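Transcriptional activator PlcR protein (Bacillus thuringiensis, PDB 3U3W) activates transcription as a virulence regulator, binding DNA through a helix-turn-helix domain and being switched on by the quorum-sensing signal peptide PapR. Local coordinates at residues A[4-9]-A[65-70]; A[17-22]-A[54-59]; A[72-77]-A[104-109]. All blocks are in the same frame, centred on the assembly; numbering follows the deposited sequence. Where two conformers were deposited one is given.

Contact 1 (A[4-9]-A[65-70])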
loop_
_atom_site.group_PDB
_atom_site.type_symbol
_atom_site.label_atom_id
_atom_site.label_comp_id
_atom_site.label_asym_id
_atom_site.label_seq_id
_atom_site.Cartn_x
_atom_site.Cartn_y
_atom_site.Cartn_z
ATOM N N GLU A 4 17.310 -3.997 -24.533
ATOM C CA GLU A 4 16.276 -3.472 -25.415
ATOM C C GLU A 4 14.869 -3.589 -24.819
ATOM O O GLU A 4 13.907 -3.046 -25.372
ATOM C CB GLU A 4 16.327 -4.140 -26.792
ATOM C CG GLU A 4 15.810 -3.235 -27.910
ATOM C CD GLU A 4 15.010 -3.979 -28.959
ATOM O OE1 GLU A 4 14.938 -5.224 -28.880
ATOM O OE2 GLU A 4 14.448 -3.315 -29.858
ATOM N N LYS A 5 14.754 -4.291 -23.695
ATOM C CA LYS A 5 13.454 -4.456 -23.034
ATOM C C LYS A 5 12.926 -3.132 -22.476
ATOM O O LYS A 5 11.748 -2.806 -22.664
ATOM C CB LYS A 5 13.517 -5.502 -21.913
ATOM C CG LYS A 5 13.959 -6.896 -22.331
ATOM C CD LYS A 5 13.762 -7.882 -21.181
ATOM C CE LYS A 5 14.250 -9.275 -21.544
ATOM N NZ LYS A 5 15.705 -9.289 -21.853
ATOM N N LEU A 6 13.789 -2.382 -21.782
ATOM C CA LEU A 6 13.431 -1.037 -21.315
ATOM C C LEU A 6 12.951 -0.174 -22.476
ATOM O O LEU A 6 11.887 0.438 -22.405
ATOM C CB LEU A 6 14.613 -0.347 -20.624
ATOM C CG LEU A 6 14.386 1.108 -20.184
ATOM C CD1 LEU A 6 13.156 1.229 -19.308
ATOM C CD2 LEU A 6 15.600 1.672 -19.458
ATOM N N GLY A 7 13.747 -0.149 -23.545
ATOM C CA GLY A 7 13.447 0.638 -24.728
ATOM C C GLY A 7 12.037 0.490 -25.269
ATOM O O GLY A 7 11.336 1.487 -25.454
ATOM N N SER A 8 11.612 -0.744 -25.530
ATOM C CA SER A 8 10.300 -0.960 -26.134
ATOM C C SER A 8 9.146 -0.801 -25.144
ATOM O O SER A 8 8.009 -0.581 -25.539
ATOM C CB SER A 8 10.230 -2.313 -26.841
ATOM O OG SER A 8 10.802 -3.327 -26.042
ATOM N N GLU A 9 9.444 -0.922 -23.860
ATOM C CA GLU A 9 8.474 -0.588 -22.829
ATOM C C GLU A 9 8.193 0.920 -22.843
ATOM O O GLU A 9 7.046 1.366 -22.727
ATOM C CB GLU A 9 8.980 -1.042 -21.459
ATOM C CG GLU A 9 7.959 -0.898 -20.338
ATOM C CD GLU A 9 6.749 -1.805 -20.520
ATOM O OE1 GLU A 9 6.779 -2.676 -21.421
ATOM O OE2 GLU A 9 5.769 -1.647 -19.760
ATOM N N GLU A 65 12.088 -2.670 -13.024
ATOM C CA GLU A 65 11.567 -4.032 -13.043
ATOM C C GLU A 65 11.800 -4.718 -14.386
ATOM O O GLU A 65 12.327 -5.833 -14.443
ATOM C CB GLU A 65 10.077 -4.051 -12.700
ATOM C CG GLU A 65 9.789 -3.819 -11.233
ATOM C CD GLU A 65 8.307 -3.647 -10.946
ATOM O OE1 GLU A 65 7.554 -3.285 -11.881
ATOM O OE2 GLU A 65 7.892 -3.876 -9.786
ATOM N N VAL A 66 11.412 -4.050 -15.468
ATOM C CA VAL A 66 11.518 -4.649 -16.790
ATOM C C VAL A 66 12.932 -4.584 -17.355
ATOM O O VAL A 66 13.186 -5.043 -18.465
ATOM C CB VAL A 66 10.550 -3.993 -17.764
ATOM C CG1 VAL A 66 9.130 -4.155 -17.249
ATOM C CG2 VAL A 66 10.897 -2.526 -17.931
ATOM N N LEU A 67 13.858 -4.039 -16.579
ATOM C CA LEU A 67 15.220 -3.821 -17.062
ATOM C C LEU A 67 15.957 -5.094 -17.499
ATOM O O LEU A 67 16.631 -5.097 -18.526
ATOM C CB LEU A 67 16.044 -3.056 -16.018
ATOM C CG LEU A 67 17.403 -2.519 -16.469
ATOM C CD1 LEU A 67 17.230 -1.426 -17.509
ATOM C CD2 LEU A 67 18.190 -2.013 -15.273
ATOM N N ILE A 68 15.838 -6.171 -16.728
ATOM C CA ILE A 68 16.680 -7.351 -16.962
ATOM C C ILE A 68 15.924 -8.631 -17.347
ATOM O O ILE A 68 16.259 -9.281 -18.345
ATOM C CB ILE A 68 17.613 -7.641 -15.753
ATOM C CG1 ILE A 68 18.491 -6.419 -15.436
ATOM C CG2 ILE A 68 18.459 -8.895 -16.009
ATOM C CD1 ILE A 68 19.476 -6.640 -14.294
ATOM N N TYR A 69 14.912 -8.990 -16.559
ATOM C CA TYR A 69 14.171 -10.229 -16.800
ATOM C C TYR A 69 12.824 -9.992 -17.485
ATOM O O TYR A 69 12.266 -8.889 -17.445
ATOM C CB TYR A 69 14.019 -11.041 -15.502
ATOM C CG TYR A 69 15.336 -11.225 -14.766
ATOM C CD1 TYR A 69 16.245 -12.203 -15.157
ATOM C CD2 TYR A 69 15.677 -10.404 -13.690
ATOM C CE1 TYR A 69 17.463 -12.368 -14.497
ATOM C CE2 TYR A 69 16.888 -10.563 -13.023
ATOM C CZ TYR A 69 17.778 -11.545 -13.435
ATOM O OH TYR A 69 18.979 -11.711 -12.777
ATOM N N SER A 70 12.318 -11.045 -18.117
ATOM C CA SER A 70 11.150 -10.952 -18.981
ATOM C C SER A 70 9.849 -11.296 -18.264
ATOM O O SER A 70 9.862 -11.851 -17.158
ATOM C CB SER A 70 11.323 -11.882 -20.185
ATOM O OG SER A 70 12.491 -11.558 -20.919
#
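The ring of Tyr69 has the methyl CG2 of its neighbour Ile68 over its centre on one face, 3.6 Å above the plane, and the ring of His108 stacks with it as well. The CB bond of Tyr69 points away from helix 4-16, which meets the loop through aliphatic groups, backbone carbonyls and the Ser70 hydroxyl. Lys5 does most of the reaching. Its CG stands anti to the carbonyl carbon (chi1 -58°), and the chain runs extended along the loop until chi4 bends the tip. Lys5 CB lies 3.5 Å from Val66 O, Lys5 CE comes within 2.9 Å of Ser70 OG, a tight approach of carbon to oxygen, and Lys5 NZ stays 3.6 Å from Ile68 O. No hydrogen bond joins the two segments. Next along the helix, Leu6 and Leu67 lie side by side and point the same way, Leu6 CD2 4.0 Å from Leu67 CD1; Met46 of the second subunit packs on both. Glu9 crosses Val66 at about a right angle, its CG 4.1 Å from Val66 CG2, while its carboxylate turns to His62. This is first-helix packing in the five-helix DNA-binding domain of the XRE type: helix 4-16 lies against the linker that follows the fifth helix, 61-65, and leads on to the tetratricopeptide-like domain, with the Glu9–His62 bond reaching helix 61-65 itself.

Contact 2 (A[17-22]-A[54-59]). With nucleotides of chain E.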
loop_
_atom_site.group_PDB
_atom_site.type_symbol
_atom_site.label_atom_id
_atom_site.label_comp_id
_atom_site.label_asym_id
_atom_site.label_seq_id
_atom_site.Cartn_x
_atom_site.Cartn_y
_atom_site.Cartn_z
ATOM N N ARG A 17 0.103 6.422 -25.195
ATOM C CA ARG A 17 -0.282 7.735 -24.694
ATOM C C ARG A 17 -0.469 8.733 -25.824
ATOM O O ARG A 17 -0.830 9.885 -25.585
ATOM C CB ARG A 17 0.762 8.270 -23.712
ATOM C CG ARG A 17 0.885 7.469 -22.431
ATOM C CD ARG A 17 -0.184 7.828 -21.398
ATOM N NE ARG A 17 0.103 7.188 -20.115
ATOM C CZ ARG A 17 -0.353 5.990 -19.757
ATOM N NH1 ARG A 17 -1.139 5.301 -20.580
ATOM N NH2 ARG A 17 -0.029 5.484 -18.572
ATOM N N GLY A 18 -0.205 8.294 -27.053
ATOM C CA GLY A 18 -0.423 9.123 -28.229
ATOM C C GLY A 18 0.638 10.172 -28.536
ATOM O O GLY A 18 0.531 10.892 -29.529
ATOM N N LEU A 19 1.657 10.255 -27.685
ATOM C CA LEU A 19 2.785 11.162 -27.881
ATOM C C LEU A 19 3.792 10.655 -28.913
ATOM O O LEU A 19 3.980 9.449 -29.074
ATOM C CB LEU A 19 3.523 11.349 -26.560
ATOM C CG LEU A 19 2.887 12.254 -25.514
ATOM C CD1 LEU A 19 1.383 12.055 -25.472
ATOM C CD2 LEU A 19 3.522 11.998 -24.154
ATOM N N THR A 20 4.449 11.583 -29.598
ATOM C CA THR A 20 5.565 11.231 -30.467
ATOM C C THR A 20 6.862 11.478 -29.707
ATOM O O THR A 20 6.846 12.059 -28.619
ATOM C CB THR A 20 5.590 12.085 -31.742
ATOM O OG1 THR A 20 5.775 13.460 -31.385
ATOM C CG2 THR A 20 4.294 11.930 -32.517
ATOM N N GLN A 21 7.981 11.051 -30.290
ATOM C CA GLN A 21 9.278 11.216 -29.648
ATOM C C GLN A 21 9.563 12.677 -29.335
ATOM O O GLN A 21 10.058 13.003 -28.256
ATOM C CB GLN A 21 10.398 10.627 -30.512
ATOM C CG GLN A 21 10.260 9.137 -30.766
ATOM C CD GLN A 21 11.500 8.529 -31.400
ATOM O OE1 GLN A 21 12.291 9.217 -32.057
ATOM N NE2 GLN A 21 11.680 7.229 -31.199
ATOM N N LYS A 22 9.248 13.555 -30.284
ATOM C CA LYS A 22 9.443 14.985 -30.093
ATOM C C LYS A 22 8.666 15.468 -28.869
ATOM O O LYS A 22 9.213 16.173 -28.011
ATOM C CB LYS A 22 9.029 15.771 -31.345
ATOM C CG LYS A 22 9.260 17.281 -31.237
ATOM C CD LYS A 22 10.739 17.617 -31.049
ATOM C CE LYS A 22 10.948 19.017 -30.465
ATOM N NZ LYS A 22 10.769 19.081 -28.978
ATOM N N ALA A 54 7.650 10.613 -15.422
ATOM C CA ALA A 54 6.662 11.598 -15.019
ATOM C C ALA A 54 5.659 11.905 -16.140
ATOM O O ALA A 54 4.440 11.806 -15.948
ATOM C CB ALA A 54 7.354 12.869 -14.545
ATOM N N LYS A 55 6.172 12.272 -17.309
ATOM C CA LYS A 55 5.308 12.608 -18.434
ATOM C C LYS A 55 4.402 11.440 -18.844
ATOM O O LYS A 55 3.257 11.644 -19.248
ATOM C CB LYS A 55 6.125 13.117 -19.633
ATOM C CG LYS A 55 5.271 13.871 -20.662
ATOM C CD LYS A 55 6.108 14.615 -21.698
ATOM C CE LYS A 55 7.010 15.662 -21.061
ATOM N NZ LYS A 55 7.777 16.424 -22.095
ATOM N N LEU A 56 4.915 10.215 -18.729
ATOM C CA LEU A 56 4.151 9.032 -19.111
ATOM C C LEU A 56 3.296 8.513 -17.952
ATOM O O LEU A 56 2.500 7.590 -18.124
ATOM C CB LEU A 56 5.077 7.924 -19.609
ATOM C CG LEU A 56 5.964 8.179 -20.829
ATOM C CD1 LEU A 56 6.930 7.021 -21.028
ATOM C CD2 LEU A 56 5.136 8.389 -22.068
ATOM N N GLN A 57 3.455 9.118 -16.778
ATOM C CA GLN A 57 2.711 8.712 -15.585
ATOM C C GLN A 57 2.972 7.252 -15.249
ATOM O O GLN A 57 2.055 6.449 -15.153
ATOM C CB GLN A 57 1.209 8.975 -15.746
ATOM C CG GLN A 57 0.858 10.462 -15.943
ATOM C CD GLN A 57 -0.644 10.717 -16.125
ATOM O OE1 GLN A 57 -1.142 10.791 -17.251
ATOM N NE2 GLN A 57 -1.363 10.859 -15.012
ATOM N N ILE A 58 4.241 6.914 -15.080
ATOM C CA ILE A 58 4.628 5.552 -14.749
ATOM C C ILE A 58 5.537 5.576 -13.527
ATOM O O ILE A 58 6.539 6.293 -13.523
ATOM C CB ILE A 58 5.377 4.895 -15.920
ATOM C CG1 ILE A 58 4.498 4.871 -17.181
ATOM C CG2 ILE A 58 5.896 3.511 -15.517
ATOM C CD1 ILE A 58 3.387 3.812 -17.184
ATOM N N PRO A 59 5.178 4.815 -12.477
ATOM C CA PRO A 59 6.067 4.659 -11.321
ATOM C C PRO A 59 7.442 4.244 -11.817
ATOM O O PRO A 59 7.572 3.337 -12.646
ATOM C CB PRO A 59 5.424 3.520 -10.526
ATOM C CG PRO A 59 3.994 3.568 -10.904
ATOM C CD PRO A 59 3.948 4.019 -12.340
ATOM P P DT E 2 7.355 9.103 -34.034
ATOM O OP1 DT E 2 6.277 8.219 -33.531
ATOM O OP2 DT E 2 7.936 10.157 -33.162
ATOM O "O5'" DT E 2 8.538 8.167 -34.543
ATOM C "C5'" DT E 2 9.522 8.726 -35.363
ATOM C "C4'" DT E 2 10.387 7.638 -35.942
ATOM O "O4'" DT E 2 11.107 8.252 -37.031
ATOM C "C3'" DT E 2 11.478 7.133 -35.007
ATOM O "O3'" DT E 2 11.982 5.926 -35.538
ATOM C "C2'" DT E 2 12.505 8.258 -35.105
ATOM C "C1'" DT E 2 12.406 8.602 -36.592
ATOM N N1 DT E 2 12.657 10.034 -36.892
ATOM C C2 DT E 2 13.546 10.317 -37.902
ATOM O O2 DT E 2 14.108 9.448 -38.540
ATOM N N3 DT E 2 13.749 11.653 -38.136
ATOM C C4 DT E 2 13.160 12.707 -37.467
ATOM O O4 DT E 2 13.411 13.872 -37.751
ATOM C C5 DT E 2 12.239 12.344 -36.417
ATOM C C7 DT E 2 11.548 13.419 -35.631
ATOM C C6 DT E 2 12.029 11.039 -36.179
ATOM P P DC E 1 7.205 14.942 -35.460
ATOM O OP1 DC E 1 7.075 14.212 -34.180
ATOM O OP2 DC E 1 8.533 15.452 -35.873
ATOM O "O5'" DC E 1 6.604 14.076 -36.672
ATOM C "C5'" DC E 1 5.533 13.139 -36.498
ATOM C "C4'" DC E 1 6.032 11.713 -36.668
ATOM O "O4'" DC E 1 6.803 11.603 -37.899
ATOM C "C3'" DC E 1 6.963 11.228 -35.558
ATOM O "O3'" DC E 1 6.830 9.807 -35.383
ATOM C "C2'" DC E 1 8.333 11.634 -36.104
ATOM C "C1'" DC E 1 8.169 11.351 -37.600
ATOM N N1 DC E 1 9.087 12.180 -38.477
ATOM C C2 DC E 1 10.054 11.552 -39.292
ATOM O O2 DC E 1 10.149 10.316 -39.305
ATOM N N3 DC E 1 10.870 12.316 -40.065
ATOM C C4 DC E 1 10.757 13.647 -40.036
ATOM N N4 DC E 1 11.584 14.358 -40.814
ATOM C C5 DC E 1 9.789 14.305 -39.212
ATOM C C6 DC E 1 8.985 13.544 -38.458
ATOM P P DA E 3 13.157 5.131 -34.789
ATOM O OP1 DA E 3 12.932 3.673 -35.003
ATOM O OP2 DA E 3 13.280 5.677 -33.423
ATOM O "O5'" DA E 3 14.448 5.495 -35.641
ATOM C "C5'" DA E 3 14.422 5.205 -37.028
ATOM C "C4'" DA E 3 15.792 5.461 -37.618
ATOM O "O4'" DA E 3 16.006 6.878 -37.787
ATOM C "C3'" DA E 3 16.964 4.971 -36.789
ATOM O "O3'" DA E 3 17.884 4.486 -37.737
ATOM C "C2'" DA E 3 17.461 6.218 -36.066
ATOM C "C1'" DA E 3 17.145 7.313 -37.073
ATOM N N9 DA E 3 16.794 8.632 -36.535
ATOM C C8 DA E 3 16.000 8.932 -35.462
ATOM N N7 DA E 3 15.861 10.223 -35.247
ATOM C C5 DA E 3 16.611 10.813 -36.248
ATOM C C6 DA E 3 16.876 12.162 -36.580
ATOM N N6 DA E 3 16.395 13.215 -35.904
ATOM N N1 DA E 3 17.677 12.387 -37.641
ATOM C C2 DA E 3 18.165 11.349 -38.324
ATOM N N3 DA E 3 17.979 10.048 -38.117
ATOM C C4 DA E 3 17.189 9.846 -37.051
#
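Leu56 O is the polar atom that holds the two segments together, and the guanidinium of Arg17 grips it twice. Arg17 NE gives the better bond, 3.1 Å to Leu56 O with 146° at the hydrogen; Arg17 NH2 adds a weak one at 3.3 Å to the same oxygen. The carbonyl sits at the guanidinium edge, near its plane, but seen from the peptide the NE donor stands 37° out of the carbonyl plane. A bend at chi2 carries the arginine across to the end of helix 46-56, where Gln57 closes a Schellman motif. Ile58 CD1 lies 4.0 Å from Arg17 NH2, and Leu188 of the second subunit packs on Arg17. Beside this, Leu19 CD2 meets Leu56 CD2 and Lys55 CG loosely, while the ammonium of Lys55 is bound to the carbonyls of Glu26 and Leu24.

The other end of segment 17-22 meets DNA. Thr20, the N-cap of helix 21-25, donates through OG1 to DC1 OP1 of chain E at 3.2 Å. Gln21 N points almost straight (166°) at DT2 OP2, 3.0 Å away, and the extended Gln21 side chain brings NE2 to 3.1 Å from DA3 OP2; Glu38 takes a second bond from NE2. Three successive phosphates are thus held by neutral donors at a helix N-terminus, whose dipole probably helps. Since these bonds go to phosphates, they would place the domain on the DNA backbone rather than read its bases.

Contact 3 (A[72-77]-A[104-109])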
loop_
_atom_site.group_PDB
_atom_site.type_symbol
_atom_site.label_atom_id
_atom_site.label_comp_id
_atom_site.label_asym_id
_atom_site.label_seq_id
_atom_site.Cartn_x
_atom_site.Cartn_y
_atom_site.Cartn_z
ATOM N N ILE A 72 7.431 -9.641 -16.865
ATOM C CA ILE A 72 7.270 -9.002 -15.564
ATOM C C ILE A 72 5.816 -8.780 -15.128
ATOM O O ILE A 72 5.500 -8.878 -13.947
ATOM C CB ILE A 72 8.046 -7.658 -15.502
ATOM C CG1 ILE A 72 9.563 -7.893 -15.637
ATOM C CG2 ILE A 72 7.717 -6.900 -14.221
ATOM C CD1 ILE A 72 10.204 -8.711 -14.490
ATOM N N GLU A 73 4.929 -8.470 -16.062
ATOM C CA GLU A 73 3.535 -8.239 -15.698
ATOM C C GLU A 73 2.895 -9.540 -15.241
ATOM O O GLU A 73 2.208 -9.576 -14.227
ATOM C CB GLU A 73 2.744 -7.628 -16.860
ATOM C CG GLU A 73 1.234 -7.525 -16.619
ATOM C CD GLU A 73 0.874 -6.614 -15.449
ATOM O OE1 GLU A 73 1.726 -5.792 -15.041
ATOM O OE2 GLU A 73 -0.263 -6.722 -14.936
ATOM N N ARG A 74 3.133 -10.609 -15.985
ATOM C CA ARG A 74 2.580 -11.901 -15.629
ATOM C C ARG A 74 3.154 -12.370 -14.274
ATOM O O ARG A 74 2.425 -12.864 -13.410
ATOM C CB ARG A 74 2.844 -12.923 -16.747
ATOM C CG ARG A 74 2.339 -14.328 -16.433
ATOM C CD ARG A 74 2.843 -15.363 -17.438
ATOM N NE ARG A 74 4.257 -15.702 -17.265
ATOM C CZ ARG A 74 4.714 -16.619 -16.414
ATOM N NH1 ARG A 74 3.867 -17.287 -15.635
ATOM N NH2 ARG A 74 6.021 -16.866 -16.340
ATOM N N LYS A 75 4.457 -12.193 -14.082
ATOM C CA LYS A 75 5.068 -12.607 -12.823
ATOM C C LYS A 75 4.442 -11.891 -11.622
ATOM O O LYS A 75 4.212 -12.493 -10.574
ATOM C CB LYS A 75 6.590 -12.446 -12.871
ATOM C CG LYS A 75 7.260 -13.436 -13.833
ATOM C CD LYS A 75 8.766 -13.302 -13.850
ATOM C CE LYS A 75 9.386 -14.173 -14.934
ATOM N NZ LYS A 75 10.811 -13.797 -15.180
ATOM N N LYS A 76 4.125 -10.617 -11.788
ATOM C CA LYS A 76 3.565 -9.841 -10.699
ATOM C C LYS A 76 2.142 -10.286 -10.329
ATOM O O LYS A 76 1.793 -10.344 -9.148
ATOM C CB LYS A 76 3.640 -8.346 -11.012
ATOM C CG LYS A 76 5.068 -7.868 -11.231
ATOM C CD LYS A 76 5.291 -6.460 -10.685
ATOM C CE LYS A 76 4.395 -5.443 -11.378
ATOM N NZ LYS A 76 4.575 -4.082 -10.802
ATOM N N GLN A 77 1.331 -10.616 -11.330
ATOM C CA GLN A 77 -0.005 -11.162 -11.085
ATOM C C GLN A 77 0.081 -12.550 -10.437
ATOM O O GLN A 77 -0.761 -12.934 -9.622
ATOM C CB GLN A 77 -0.794 -11.250 -12.389
ATOM C CG GLN A 77 -0.739 -9.980 -13.222
ATOM C CD GLN A 77 -1.354 -10.142 -14.610
ATOM O OE1 GLN A 77 -0.948 -9.466 -15.564
ATOM N NE2 GLN A 77 -2.336 -11.038 -14.727
ATOM N N LYS A 104 9.203 -24.782 -15.245
ATOM C CA LYS A 104 9.622 -24.031 -16.430
ATOM C C LYS A 104 11.114 -23.697 -16.373
ATOM O O LYS A 104 11.712 -23.339 -17.385
ATOM C CB LYS A 104 8.818 -22.742 -16.593
ATOM C CG LYS A 104 7.323 -22.942 -16.796
ATOM C CD LYS A 104 6.628 -21.590 -16.999
ATOM C CE LYS A 104 5.105 -21.712 -16.912
ATOM N NZ LYS A 104 4.417 -20.378 -16.918
ATOM N N GLU A 105 11.709 -23.808 -15.188
ATOM C CA GLU A 105 13.150 -23.637 -15.033
ATOM C C GLU A 105 13.703 -22.312 -15.578
ATOM O O GLU A 105 14.863 -22.250 -15.983
ATOM C CB GLU A 105 13.878 -24.801 -15.707
ATOM C CG GLU A 105 13.452 -26.167 -15.205
ATOM C CD GLU A 105 13.861 -26.396 -13.767
ATOM O OE1 GLU A 105 14.841 -25.752 -13.327
ATOM O OE2 GLU A 105 13.202 -27.210 -13.079
ATOM N N GLU A 106 12.886 -21.261 -15.585
ATOM C CA GLU A 106 13.337 -19.948 -16.046
ATOM C C GLU A 106 14.327 -19.314 -15.069
ATOM O O GLU A 106 14.225 -19.501 -13.858
ATOM C CB GLU A 106 12.146 -19.009 -16.279
ATOM C CG GLU A 106 11.102 -19.558 -17.263
ATOM C CD GLU A 106 10.001 -18.554 -17.606
ATOM O OE1 GLU A 106 10.098 -17.383 -17.171
ATOM O OE2 GLU A 106 9.045 -18.944 -18.318
ATOM N N TYR A 107 15.289 -18.567 -15.604
ATOM C CA TYR A 107 16.274 -17.882 -14.772
ATOM C C TYR A 107 15.798 -16.490 -14.358
ATOM O O TYR A 107 15.610 -15.603 -15.197
ATOM C CB TYR A 107 17.630 -17.782 -15.478
ATOM C CG TYR A 107 18.716 -17.181 -14.603
ATOM C CD1 TYR A 107 19.215 -17.881 -13.510
ATOM C CD2 TYR A 107 19.246 -15.918 -14.868
ATOM C CE1 TYR A 107 20.208 -17.348 -12.702
ATOM C CE2 TYR A 107 20.248 -15.379 -14.062
ATOM C CZ TYR A 107 20.721 -16.103 -12.980
ATOM O OH TYR A 107 21.706 -15.592 -12.164
ATOM N N HIS A 108 15.614 -16.317 -13.054
ATOM C CA HIS A 108 15.207 -15.049 -12.472
ATOM C C HIS A 108 15.287 -15.202 -10.961
ATOM O O HIS A 108 14.281 -15.479 -10.312
ATOM C CB HIS A 108 13.780 -14.688 -12.895
ATOM C CG HIS A 108 13.355 -13.323 -12.456
ATOM N ND1 HIS A 108 12.205 -12.717 -12.913
ATOM C CD2 HIS A 108 13.934 -12.442 -11.602
ATOM C CE1 HIS A 108 12.090 -11.522 -12.356
ATOM N NE2 HIS A 108 13.129 -11.330 -11.560
ATOM N N PRO A 109 16.491 -15.028 -10.399
ATOM C CA PRO A 109 16.765 -15.457 -9.018
ATOM C C PRO A 109 15.701 -15.018 -8.002
ATOM O O PRO A 109 15.231 -15.876 -7.246
ATOM C CB PRO A 109 18.125 -14.818 -8.706
ATOM C CG PRO A 109 18.786 -14.692 -10.048
ATOM C CD PRO A 109 17.664 -14.403 -11.034
#
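Lys75 leaves helix 72-87 with CB directed toward the 104-109 loop and CG anti to the carbonyl carbon (chi1 -69°), and from there the chain is fully extended. Lys75 CD passes 3.6 Å from His108 ND1. Lys75 CE lies in the plane of the imidazole at its edge, and also 4.0 Å from Glu106 OE1. At the tip Lys75 NZ donates to His108 ND1 over 2.9 Å, only 12° out of the ring plane, and a second bond from NZ goes to Ser70 O. With ND1 accepting, the imidazole is probably neutral with its proton on NE2. Glu106 OE1 stands 4.2 Å from Lys75 NZ, too far for a salt bridge, yet its charge probably eases the burial of the ammonium.

The histidine reaches the lysine tip to tip because its CG is anti to the backbone N (chi1 -173°). Ile72 crosses it at about a right angle, CD1 4.0 Å from His108 CE1. From the preceding residue, Arg74 reaches Lys104 tip to tip, with Arg74 NH1 3.4 Å from Lys104 NZ: two donors, like-charged. Glu101 probably offsets the repulsion, its carboxylate forming salt bridges with both Arg74 NH2 and Lys104 NZ, and Asp71 anchors Arg74 NE. Glu106 OE2 adds a more distant negative charge, 4.2 Å from Arg74 NH2.

Because His108 stands at the N-cap position of helix 109-125, the Lys75 bond ties the start of helix 72-87 to the loop between helices 91-102 and 109-125. This joins neighbouring helices at the start of the all-helical, tetratricopeptide-like regulatory domain of the RNPP family.

In the fold
Contacts 1 and 3 share the linker between helices 61-65 and 72-87 and touch directly: Glu65 forms a salt bridge with Lys76, and the Tyr69 ring approaches Tyr107 O. Contact 2 stands apart, about 16 Å centre to centre from contact 1 and about 26 Å from contact 3, at the DNA-facing end of the helix-turn-helix domain. Contacts 1 and 2 are partly buried and both meet the second subunit; contact 3 is a surface contact within one chain. Their chemistry follows their place: leucine packing and a lysine chain laid along carbonyls where the first helix meets the linker, arginine-to-carbonyl and phosphate bonds near DNA, and a lysine–histidine bond among clustered charges where the helical array begins.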